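Local coordinates for protein DNA gyrase, B subunit, truncated (Myxococcus xanthus, PDB 3CWV) that probably serves as the ATP-binding B subunit of a DNA gyrase, which breaks, passes and rejoins double-stranded DNA at the cost of ATP, at residues 37-42 with 52-57. Sequence-based numbering, arbitrary orientation.
Sequences FLLDVA and RDVVLE
Leu39 and Ala42 of helix 28-47 lie over Val54 and Leu56 of strand 53-58, and the axes of 37-42 and 53-57 run nearly antiparallel, at 169°, and come within 9.9 Å. The gap narrows toward the end of the helical segment: the CA atoms of Leu39 and Leu56 are 8.2 Å apart, those of Ala42 and Val54 6.8 Å. Ala42 suits the nearer position because its side chain is a single methyl. Its CB meets both branches of Val54, lying 3.6 Å from CG2 and 3.9 Å from CG1, so the fork of the valine is turned up against that one carbon. With CG1 of Val54 anti to the backbone N (chi1 177°), CG2 stands beside that N, and both methyls reach the helix. Such beta-branching also suits an extended strand. Helix and strand form an alpha-beta hairpin, in which the helix packs on one face of the large mixed sheet in the GHKL-type ATPase domain expected of a GyrB protein. Alternation along the strand directs Val54 and Leu56 to the helix and Val55 to the other face. Nearly one turn before Ala42, the longer Leu39, which leaves the helix to one side, brings its branched end back toward the strand: its CD1 lies 4.3 Å from CD2 of Leu56, its CD2 4.4 Å from CG1 of Val54, both loose apolar contacts. Leu56 suits this wider end because its long apolar side chain can meet Leu39 there; it also packs on Cys178 of helix 171-184, while Leu66 of the adjacent strand 64-70 touches Leu39 and Val54.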
loop_
_atom_site.group_PDB
_atom_site.type_symbol
_atom_site.label_atom_id
_atom_site.label_comp_id
_atom_site.label_asym_id
_atom_site.label_seq_id
_atom_site.Cartn_x
_atom_site.Cartn_y
_atom_site.Cartn_z
ATOM N N PHE A 37 1.111 1.266 -9.470
ATOM C CA PHE A 37 2.557 0.952 -9.479
ATOM C C PHE A 37 3.375 2.120 -8.900
ATOM O O PHE A 37 4.349 1.914 -8.144
ATOM C CB PHE A 37 3.087 0.606 -10.890
ATOM C CG PHE A 37 2.460 -0.639 -11.534
ATOM C CD1 PHE A 37 1.959 -1.676 -10.765
ATOM C CD2 PHE A 37 2.439 -0.760 -12.925
ATOM C CE1 PHE A 37 1.415 -2.850 -11.384
ATOM C CE2 PHE A 37 1.906 -1.898 -13.543
ATOM C CZ PHE A 37 1.394 -2.945 -12.770
ATOM N N LEU A 38 3.035 3.347 -9.295
ATOM C CA LEU A 38 3.682 4.545 -8.687
ATOM C C LEU A 38 3.466 4.655 -7.174
ATOM O O LEU A 38 4.418 4.860 -6.406
ATOM C CB LEU A 38 3.249 5.843 -9.384
ATOM C CG LEU A 38 4.087 6.345 -10.549
ATOM C CD1 LEU A 38 3.388 7.556 -11.154
ATOM C CD2 LEU A 38 5.538 6.740 -10.090
ATOM N N LEU A 39 2.220 4.584 -6.730
ATOM C CA LEU A 39 1.914 4.544 -5.293
ATOM C C LEU A 39 2.674 3.445 -4.529
ATOM O O LEU A 39 3.125 3.669 -3.390
ATOM C CB LEU A 39 0.389 4.378 -5.066
ATOM C CG LEU A 39 -0.394 5.632 -5.501
ATOM C CD1 LEU A 39 -1.912 5.346 -5.511
ATOM C CD2 LEU A 39 -0.076 6.783 -4.586
ATOM N N ASP A 40 2.834 2.270 -5.152
ATOM C CA ASP A 40 3.599 1.175 -4.523
ATOM C C ASP A 40 5.095 1.549 -4.327
ATOM O O ASP A 40 5.735 1.127 -3.345
ATOM C CB ASP A 40 3.512 -0.110 -5.337
ATOM C CG ASP A 40 2.126 -0.815 -5.254
ATOM O OD1 ASP A 40 1.274 -0.458 -4.414
ATOM O OD2 ASP A 40 1.915 -1.743 -6.070
ATOM N N VAL A 41 5.660 2.282 -5.287
ATOM C CA VAL A 41 7.021 2.827 -5.141
ATOM C C VAL A 41 7.141 3.697 -3.876
ATOM O O VAL A 41 8.076 3.535 -3.069
ATOM C CB VAL A 41 7.459 3.687 -6.365
ATOM C CG1 VAL A 41 8.844 4.298 -6.095
ATOM C CG2 VAL A 41 7.538 2.856 -7.617
ATOM N N ALA A 42 6.190 4.618 -3.711
ATOM C CA ALA A 42 6.150 5.526 -2.560
ATOM C C ALA A 42 5.945 4.738 -1.261
ATOM O O ALA A 42 6.594 5.015 -0.257
ATOM C CB ALA A 42 5.013 6.583 -2.746
ATOM N N ARG A 52 8.454 10.798 3.722
ATOM C CA ARG A 52 7.508 11.388 4.660
ATOM C C ARG A 52 6.280 12.005 3.994
ATOM O O ARG A 52 5.301 12.284 4.685
ATOM C CB ARG A 52 8.197 12.472 5.490
ATOM C CG ARG A 52 9.307 11.906 6.412
ATOM C CD ARG A 52 10.071 13.048 7.097
ATOM N NE ARG A 52 11.219 12.531 7.847
ATOM C CZ ARG A 52 12.355 13.196 8.051
ATOM N NH1 ARG A 52 12.516 14.418 7.553
ATOM N NH2 ARG A 52 13.338 12.630 8.745
ATOM N N ASP A 53 6.357 12.278 2.688
ATOM C CA ASP A 53 5.261 12.961 1.955
ATOM C C ASP A 53 5.102 12.364 0.562
ATOM O O ASP A 53 6.098 12.123 -0.128
ATOM C CB ASP A 53 5.495 14.470 1.791
ATOM C CG ASP A 53 5.888 15.149 3.082
ATOM O OD1 ASP A 53 5.008 15.743 3.724
ATOM O OD2 ASP A 53 7.077 15.061 3.453
ATOM N N VAL A 54 3.846 12.150 0.158
ATOM C CA VAL A 54 3.497 11.650 -1.176
ATOM C C VAL A 54 2.315 12.476 -1.668
ATOM O O VAL A 54 1.314 12.616 -0.943
ATOM C CB VAL A 54 3.033 10.150 -1.115
ATOM C CG1 VAL A 54 2.597 9.654 -2.518
ATOM C CG2 VAL A 54 4.114 9.270 -0.551
ATOM N N VAL A 55 2.425 13.032 -2.871
ATOM C CA VAL A 55 1.333 13.783 -3.506
ATOM C C VAL A 55 0.977 13.168 -4.862
ATOM O O VAL A 55 1.825 13.065 -5.741
ATOM C CB VAL A 55 1.725 15.229 -3.755
ATOM C CG1 VAL A 55 0.502 16.043 -4.277
ATOM C CG2 VAL A 55 2.256 15.847 -2.453
ATOM N N LEU A 56 -0.287 12.791 -5.025
ATOM C CA LEU A 56 -0.792 12.267 -6.283
ATOM C C LEU A 56 -1.698 13.330 -6.914
ATOM O O LEU A 56 -2.607 13.889 -6.269
ATOM C CB LEU A 56 -1.560 10.957 -6.058
ATOM C CG LEU A 56 -2.189 10.367 -7.320
ATOM C CD1 LEU A 56 -1.053 9.898 -8.257
ATOM C CD2 LEU A 56 -3.136 9.204 -7.028
ATOM N N GLU A 57 -1.462 13.601 -8.182
ATOM C CA GLU A 57 -2.175 14.676 -8.856
ATOM C C GLU A 57 -2.741 14.150 -10.167
ATOM O O GLU A 57 -2.029 13.541 -10.976
ATOM C CB GLU A 57 -1.194 15.812 -9.095
ATOM C CG GLU A 57 -1.745 17.107 -9.537
ATOM C CD GLU A 57 -0.652 18.167 -9.524
ATOM O OE1 GLU A 57 -0.091 18.464 -10.604
ATOM O OE2 GLU A 57 -0.330 18.668 -8.422
#